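Local coordinates for cytochrome C2 (Rhodobacter capsulatus, PDB 1VYD), which carries electrons through its covalently bound heme c, donating them to the oxidized bacteriochlorophyll in bacterial photophosphorylation, at residues V41-A45 with G46-E50; F65-E69 with E70-T74. The protein carries 1 engineered substitution. One frame throughout, in Å; residues are numbered along the deposited sequence.

Contact 1 of 2, residues V41-A45 with G46-E50; sequences VGRTA and GTYPE. With HEM (protoporphyrin IX containing Fe), chain C.
R43 reaches along the loop to Y48, and where guanidinium and phenol meet their planes are turned 47° from each other. From CB outward, the arginine chain sets off with CG anti to the backbone N, and CG slides past T47, with OG1 of T47 at 4.2 Å. After CD the chain bends (chi3 92°), which swings the guanidinium round to a propionate of the heme. NE gives its hydrogen to water 1, in the guanidinium plane. CZ lies beneath Y48: CD1 of the tyrosine stands 3.5 Å above the plane, over its centre. NH1 makes a nearly straight bond to HEM O2A, 3.0 Å long at 170°, and also donates to N36 O. NH2, the far tip, comes to 3.5 Å from Y48 CD1, while the tyrosine OH is held by N36 ND2.

In the same loop, T47 OG1 donates to T44 O at 2.8 Å from outside the carbonyl plane, and the two threonine side chains meet at a slant, CG2 against CG2. G46 N takes the other propionate oxygen, HEM O1A, at 2.8 Å. Its positive phi suits a glycine, a residue with no side chain to crowd the A45 carbonyl. Water 1 ties the pieces together, accepting from R43 NE and T47 N and donating to T44 O and HEM O2A.

Both oxygens of one propionate are thus gripped, O2A by a guanidinium and a water, O1A by the G46 N-H and, from outside this loop, by W67 NE1. The arginine's positive charge beside this carboxylate would probably favour its ionised form.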
loop_
_atom_site.group_PDB
_atom_site.type_symbol
_atom_site.label_atom_id
_atom_site.label_comp_id
_atom_site.label_asym_id
_atom_site.label_seq_id
_atom_site.Cartn_x
_atom_site.Cartn_y
_atom_site.Cartn_z
ATOM N N VAL A 41 -6.887 -3.008 0.968
ATOM C CA VAL A 41 -7.062 -3.898 2.095
ATOM C C VAL A 41 -7.783 -5.186 1.647
ATOM O O VAL A 41 -8.951 -5.142 1.225
ATOM C CB VAL A 41 -7.776 -3.272 3.309
ATOM C CG1 VAL A 41 -7.847 -4.281 4.488
ATOM C CG2 VAL A 41 -6.940 -2.087 3.829
ATOM N N GLY A 42 -7.128 -6.360 1.673
ATOM C CA GLY A 42 -7.767 -7.585 1.262
ATOM C C GLY A 42 -7.388 -7.904 -0.160
ATOM O O GLY A 42 -7.787 -8.911 -0.713
ATOM N N ARG A 43 -6.598 -7.055 -0.842
ATOM C CA ARG A 43 -6.282 -7.374 -2.236
ATOM C C ARG A 43 -4.918 -8.068 -2.396
ATOM O O ARG A 43 -4.080 -7.817 -1.531
ATOM C CB ARG A 43 -6.238 -6.045 -2.990
ATOM C CG ARG A 43 -5.801 -6.159 -4.441
ATOM C CD ARG A 43 -6.066 -4.810 -5.157
ATOM N NE ARG A 43 -4.975 -3.866 -5.153
ATOM C CZ ARG A 43 -4.923 -2.531 -5.096
ATOM N NH1 ARG A 43 -3.763 -1.795 -5.137
ATOM N NH2 ARG A 43 -5.959 -1.674 -5.004
ATOM N N THR A 44 -4.782 -9.000 -3.331
ATOM C CA THR A 44 -3.521 -9.727 -3.493
ATOM C C THR A 44 -2.396 -8.722 -3.844
ATOM O O THR A 44 -2.639 -7.905 -4.722
ATOM C CB THR A 44 -3.649 -10.790 -4.619
ATOM O OG1 THR A 44 -4.781 -11.607 -4.238
ATOM C CG2 THR A 44 -2.460 -11.713 -4.828
ATOM N N ALA A 45 -1.237 -8.834 -3.180
ATOM C CA ALA A 45 -0.133 -7.945 -3.465
ATOM C C ALA A 45 0.304 -7.972 -4.926
ATOM O O ALA A 45 0.350 -9.009 -5.591
ATOM C CB ALA A 45 1.143 -8.227 -2.678
ATOM N N GLY A 46 0.522 -6.738 -5.429
ATOM C CA GLY A 46 1.057 -6.686 -6.838
ATOM C C GLY A 46 0.200 -7.262 -7.913
ATOM O O GLY A 46 0.789 -7.735 -8.911
ATOM N N THR A 47 -1.133 -6.900 -7.931
ATOM C CA THR A 47 -1.989 -7.418 -9.036
ATOM C C THR A 47 -2.873 -6.310 -9.605
ATOM O O THR A 47 -3.716 -6.541 -10.464
ATOM C CB THR A 47 -2.916 -8.595 -8.571
ATOM O OG1 THR A 47 -3.601 -8.118 -7.381
ATOM C CG2 THR A 47 -2.091 -9.784 -8.059
ATOM N N TYR A 48 -2.862 -5.102 -9.066
ATOM C CA TYR A 48 -3.649 -3.996 -9.616
ATOM C C TYR A 48 -3.364 -3.837 -11.110
ATOM O O TYR A 48 -2.200 -3.947 -11.500
ATOM C CB TYR A 48 -3.322 -2.625 -8.943
ATOM C CG TYR A 48 -4.542 -1.731 -9.187
ATOM C CD1 TYR A 48 -5.743 -1.885 -8.530
ATOM C CD2 TYR A 48 -4.404 -0.744 -10.162
ATOM C CE1 TYR A 48 -6.842 -1.064 -8.875
ATOM C CE2 TYR A 48 -5.468 0.077 -10.503
ATOM C CZ TYR A 48 -6.678 -0.091 -9.848
ATOM O OH TYR A 48 -7.712 0.792 -10.206
ATOM N N PRO A 49 -4.381 -3.933 -11.947
ATOM C CA PRO A 49 -4.266 -3.876 -13.394
ATOM C C PRO A 49 -3.567 -2.612 -13.937
ATOM O O PRO A 49 -3.616 -1.515 -13.375
ATOM C CB PRO A 49 -5.681 -3.869 -13.961
ATOM C CG PRO A 49 -6.586 -3.754 -12.796
ATOM C CD PRO A 49 -5.828 -3.977 -11.504
ATOM N N GLU A 50 -2.811 -2.805 -15.026
ATOM C CA GLU A 50 -2.097 -1.821 -15.797
ATOM C C GLU A 50 -1.056 -1.027 -15.022
ATOM O O GLU A 50 -0.785 0.155 -15.158
ATOM C CB GLU A 50 -3.129 -0.924 -16.519
ATOM C CG GLU A 50 -4.097 -1.594 -17.463
ATOM C CD GLU A 50 -4.884 -0.595 -18.313
ATOM O OE1 GLU A 50 -4.722 0.656 -18.185
ATOM O OE2 GLU A 50 -5.683 -1.054 -19.167
HETATM C CHA HEM C . 3.222 0.163 -3.495
HETATM C CHB HEM C . 1.026 2.058 0.421
HETATM C CHC HEM C . 3.826 6.029 0.019
HETATM C CHD HEM C . 5.361 4.466 -4.337
HETATM C C1A HEM C . 2.455 0.331 -2.346
HETATM C C2A HEM C . 1.554 -0.648 -1.776
HETATM C C3A HEM C . 0.993 -0.110 -0.715
HETATM C C4A HEM C . 1.511 1.215 -0.568
HETATM C CMA HEM C . -0.047 -0.583 0.328
HETATM C CAA HEM C . 1.347 -2.070 -2.404
HETATM C CBA HEM C . 0.197 -2.009 -3.381
HETATM C CGA HEM C . -0.202 -3.267 -4.124
HETATM O O1A HEM C . 0.377 -4.363 -3.874
HETATM O O2A HEM C . -1.007 -3.046 -5.060
HETATM C C1B HEM C . 1.628 3.290 0.592
HETATM C C2B HEM C . 1.331 4.149 1.712
HETATM C C3B HEM C . 2.145 5.207 1.596
HETATM C C4B HEM C . 2.911 5.086 0.399
HETATM C CMB HEM C . 0.238 3.852 2.795
HETATM C CAB HEM C . 2.349 6.387 2.579
HETATM C CBB HEM C . 2.598 6.110 3.913
HETATM C C1C HEM C . 4.467 5.925 -1.211
HETATM C C2C HEM C . 5.301 6.977 -1.778
HETATM C C3C HEM C . 5.737 6.542 -2.943
HETATM C C4C HEM C . 5.183 5.221 -3.181
HETATM C CMC HEM C . 5.506 8.320 -1.053
HETATM C CAC HEM C . 6.747 7.171 -3.925
HETATM C CBC HEM C . 7.799 7.962 -3.529
HETATM C C1D HEM C . 4.872 3.181 -4.490
HETATM C C2D HEM C . 5.272 2.288 -5.546
HETATM C C3D HEM C . 4.679 1.103 -5.313
HETATM C C4D HEM C . 3.947 1.198 -4.073
HETATM C CMD HEM C . 6.170 2.728 -6.714
HETATM C CAD HEM C . 4.802 -0.211 -6.081
HETATM C CBD HEM C . 5.898 -1.057 -5.337
HETATM C CGD HEM C . 6.714 -1.992 -6.185
HETATM O O1D HEM C . 7.727 -2.428 -5.585
HETATM O O2D HEM C . 6.482 -2.156 -7.424
HETATM N NA HEM C . 2.402 1.453 -1.589
HETATM N NB HEM C . 2.545 3.892 -0.215
HETATM N NC HEM C . 4.419 4.855 -2.078
HETATM N ND HEM C . 4.085 2.491 -3.573
HETATM FE FE HEM C . 3.379 3.166 -1.865
HETATM O O HOH W 1 -2.278 -5.400 -5.518
#

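Contact 2 of 2, residues F65-E69 with E70-T74; sequences FAWTE and EDIAT. With HEM (protoporphyrin IX containing Fe), chain C.
F65 and D71 approach from opposite directions, the aspartate CB meeting the edge of the phenyl ring 3.7 Å from CZ. The ring also lays CE2 over one face of W67, offset toward the rim, while F82 of helix 79-87 touches both F65 and D71. A66 contributes its carbonyl: water 2 donates to A66 O and to D71 OD1, bridging the extended chain to the helix.

W67 brings its indole N-H to the heme. NE1 donates to HEM O1A, which lies in the ring plane, at 3.0 Å and 169°. Along the benzo side, CZ3 has D71 O at its edge, and CE3 packs on I72 CG1 at 3.9 Å, the two side chains crossing at about a right angle. An alanine here is likely to leave O1A without its indole donor and to open a gap between F65, I72 and the heme.

T68 is the N-cap of helix 69-77. Its OG1 sits between the backbone N and the carbonyl carbon (chi1 60°), close enough to accept from D71 N at 3.2 Å in a nearly straight bond of 170°. The same hydroxyl donates to D71 OD1 at 2.6 Å, meeting that oxygen from above the carboxylate plane. T68 O then takes I72 N, and E69 O takes A73 N at 2.9 Å, so the regular helical bonds begin at once.

The hydroxyl both accepts and donates, which fixes its rotation and ties the D71 side chain over the first turn. A carboxylate at this N-terminal end is probably stabilised by the helix dipole, and its negative charge by the hydroxyl and water 2.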
loop_
_atom_site.group_PDB
_atom_site.type_symbol
_atom_site.label_atom_id
_atom_site.label_comp_id
_atom_site.label_asym_id
_atom_site.label_seq_id
_atom_site.Cartn_x
_atom_site.Cartn_y
_atom_site.Cartn_z
ATOM N N PHE A 65 -0.411 -14.114 -0.627
ATOM C CA PHE A 65 -0.496 -12.947 0.201
ATOM C C PHE A 65 -1.430 -11.851 -0.336
ATOM O O PHE A 65 -1.255 -11.214 -1.369
ATOM C CB PHE A 65 0.943 -12.468 0.427
ATOM C CG PHE A 65 0.994 -11.268 1.358
ATOM C CD1 PHE A 65 1.191 -11.497 2.707
ATOM C CD2 PHE A 65 0.924 -9.963 0.853
ATOM C CE1 PHE A 65 1.300 -10.432 3.587
ATOM C CE2 PHE A 65 1.050 -8.902 1.750
ATOM C CZ PHE A 65 1.187 -9.107 3.110
ATOM N N ALA A 66 -2.358 -11.467 0.558
ATOM C CA ALA A 66 -3.244 -10.366 0.426
ATOM C C ALA A 66 -2.970 -9.416 1.617
ATOM O O ALA A 66 -2.758 -9.904 2.718
ATOM C CB ALA A 66 -4.685 -10.830 0.432
ATOM N N TRP A 67 -2.948 -8.094 1.340
ATOM C CA TRP A 67 -2.733 -7.164 2.401
ATOM C C TRP A 67 -3.834 -7.111 3.450
ATOM O O TRP A 67 -5.007 -6.921 3.154
ATOM C CB TRP A 67 -2.713 -5.715 1.816
ATOM C CG TRP A 67 -1.591 -5.530 0.848
ATOM C CD1 TRP A 67 -1.671 -5.412 -0.526
ATOM C CD2 TRP A 67 -0.232 -5.337 1.195
ATOM N NE1 TRP A 67 -0.446 -5.169 -1.054
ATOM C CE2 TRP A 67 0.479 -5.182 -0.007
ATOM C CE3 TRP A 67 0.471 -5.312 2.417
ATOM C CZ2 TRP A 67 1.868 -5.001 -0.009
ATOM C CZ3 TRP A 67 1.828 -5.185 2.414
ATOM C CH2 TRP A 67 2.528 -5.019 1.185
ATOM N N THR A 68 -3.390 -6.809 4.684
ATOM C CA THR A 68 -4.265 -6.611 5.830
ATOM C C THR A 68 -3.807 -5.264 6.382
ATOM O O THR A 68 -2.715 -4.815 5.981
ATOM C CB THR A 68 -4.094 -7.716 6.894
ATOM O OG1 THR A 68 -2.756 -7.762 7.399
ATOM C CG2 THR A 68 -4.425 -9.086 6.321
ATOM N N GLU A 69 -4.517 -4.612 7.266
ATOM C CA GLU A 69 -4.119 -3.356 7.874
ATOM C C GLU A 69 -2.792 -3.461 8.610
ATOM O O GLU A 69 -1.962 -2.543 8.505
ATOM C CB GLU A 69 -5.167 -2.923 8.903
ATOM C CG GLU A 69 -6.433 -2.423 8.190
ATOM C CD GLU A 69 -7.409 -1.898 9.239
ATOM O OE1 GLU A 69 -7.035 -1.099 10.126
ATOM O OE2 GLU A 69 -8.566 -2.373 9.175
ATOM N N GLU A 70 -2.635 -4.550 9.355
ATOM C CA GLU A 70 -1.429 -4.820 10.132
ATOM C C GLU A 70 -0.263 -5.023 9.194
ATOM O O GLU A 70 0.799 -4.490 9.506
ATOM C CB GLU A 70 -1.652 -6.093 10.991
ATOM C CG GLU A 70 -0.516 -6.383 11.950
ATOM C CD GLU A 70 -0.638 -7.689 12.709
ATOM O OE1 GLU A 70 -0.947 -8.767 12.113
ATOM O OE2 GLU A 70 -0.333 -7.690 13.943
ATOM N N ASP A 71 -0.361 -5.786 8.099
ATOM C CA ASP A 71 0.721 -5.831 7.144
ATOM C C ASP A 71 0.917 -4.474 6.447
ATOM O O ASP A 71 2.035 -4.164 6.076
ATOM C CB ASP A 71 0.566 -6.914 6.069
ATOM C CG ASP A 71 0.396 -8.274 6.731
ATOM O OD1 ASP A 71 -0.614 -8.972 6.498
ATOM O OD2 ASP A 71 1.322 -8.614 7.481
ATOM N N ILE A 72 -0.082 -3.666 6.158
ATOM C CA ILE A 72 0.198 -2.374 5.533
ATOM C C ILE A 72 1.026 -1.501 6.467
ATOM O O ILE A 72 2.047 -0.924 6.049
ATOM C CB ILE A 72 -1.120 -1.664 5.121
ATOM C CG1 ILE A 72 -1.696 -2.530 3.969
ATOM C CG2 ILE A 72 -0.802 -0.234 4.695
ATOM C CD1 ILE A 72 -3.025 -2.035 3.465
ATOM N N ALA A 73 0.567 -1.423 7.740
ATOM C CA ALA A 73 1.284 -0.712 8.802
ATOM C C ALA A 73 2.743 -1.100 8.917
ATOM O O ALA A 73 3.555 -0.204 9.135
ATOM C CB ALA A 73 0.761 -1.090 10.217
ATOM N N THR A 74 3.093 -2.381 8.790
ATOM C CA THR A 74 4.526 -2.743 8.898
ATOM C C THR A 74 5.253 -2.484 7.603
ATOM O O THR A 74 6.454 -2.208 7.554
ATOM C CB THR A 74 4.669 -4.256 9.195
ATOM O OG1 THR A 74 3.980 -4.618 10.415
ATOM C CG2 THR A 74 6.117 -4.652 9.355
HETATM C CHA HEM C . 3.222 0.163 -3.495
HETATM C CHB HEM C . 1.026 2.058 0.421
HETATM C CHC HEM C . 3.826 6.029 0.019
HETATM C CHD HEM C . 5.361 4.466 -4.337
HETATM C C1A HEM C . 2.455 0.331 -2.346
HETATM C C2A HEM C . 1.554 -0.648 -1.776
HETATM C C3A HEM C . 0.993 -0.110 -0.715
HETATM C C4A HEM C . 1.511 1.215 -0.568
HETATM C CMA HEM C . -0.047 -0.583 0.328
HETATM C CAA HEM C . 1.347 -2.070 -2.404
HETATM C CBA HEM C . 0.197 -2.009 -3.381
HETATM C CGA HEM C . -0.202 -3.267 -4.124
HETATM O O1A HEM C . 0.377 -4.363 -3.874
HETATM O O2A HEM C . -1.007 -3.046 -5.060
HETATM C C1B HEM C . 1.628 3.290 0.592
HETATM C C2B HEM C . 1.331 4.149 1.712
HETATM C C3B HEM C . 2.145 5.207 1.596
HETATM C C4B HEM C . 2.911 5.086 0.399
HETATM C CMB HEM C . 0.238 3.852 2.795
HETATM C CAB HEM C . 2.349 6.387 2.579
HETATM C CBB HEM C . 2.598 6.110 3.913
HETATM C C1C HEM C . 4.467 5.925 -1.211
HETATM C C2C HEM C . 5.301 6.977 -1.778
HETATM C C3C HEM C . 5.737 6.542 -2.943
HETATM C C4C HEM C . 5.183 5.221 -3.181
HETATM C CMC HEM C . 5.506 8.320 -1.053
HETATM C CAC HEM C . 6.747 7.171 -3.925
HETATM C CBC HEM C . 7.799 7.962 -3.529
HETATM C C1D HEM C . 4.872 3.181 -4.490
HETATM C C2D HEM C . 5.272 2.288 -5.546
HETATM C C3D HEM C . 4.679 1.103 -5.313
HETATM C C4D HEM C . 3.947 1.198 -4.073
HETATM C CMD HEM C . 6.170 2.728 -6.714
HETATM C CAD HEM C . 4.802 -0.211 -6.081
HETATM C CBD HEM C . 5.898 -1.057 -5.337
HETATM C CGD HEM C . 6.714 -1.992 -6.185
HETATM O O1D HEM C . 7.727 -2.428 -5.585
HETATM O O2D HEM C . 6.482 -2.156 -7.424
HETATM N NA HEM C . 2.402 1.453 -1.589
HETATM N NB HEM C . 2.545 3.892 -0.215
HETATM N NC HEM C . 4.419 4.855 -2.078
HETATM N ND HEM C . 4.085 2.491 -3.573
HETATM FE FE HEM C . 3.379 3.166 -1.865
HETATM O O HOH W 2 -1.362 -11.508 4.786
#

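Contact 1 ends well before contact 2 opens in the chain, yet their centres lie 12 Å apart and the extended parts run side by side. Two probable backbone hydrogen bonds join them, G42 N to W67 O at 2.6 Å and A45 N to F65 O at 3.0 Å, and A45 CA packs against W67 NE1 at 3.7 Å. They converge on one heme propionate: O1A receives a hydrogen from each contact, while the arginine of 41-45 holds O2A. Y53, K54 and the engineered E95 add further bonds to the heme. Neither contact supplies an iron ligand; those are H17 and M96, and the side chain of I72 lies about 8 Å from that of M96.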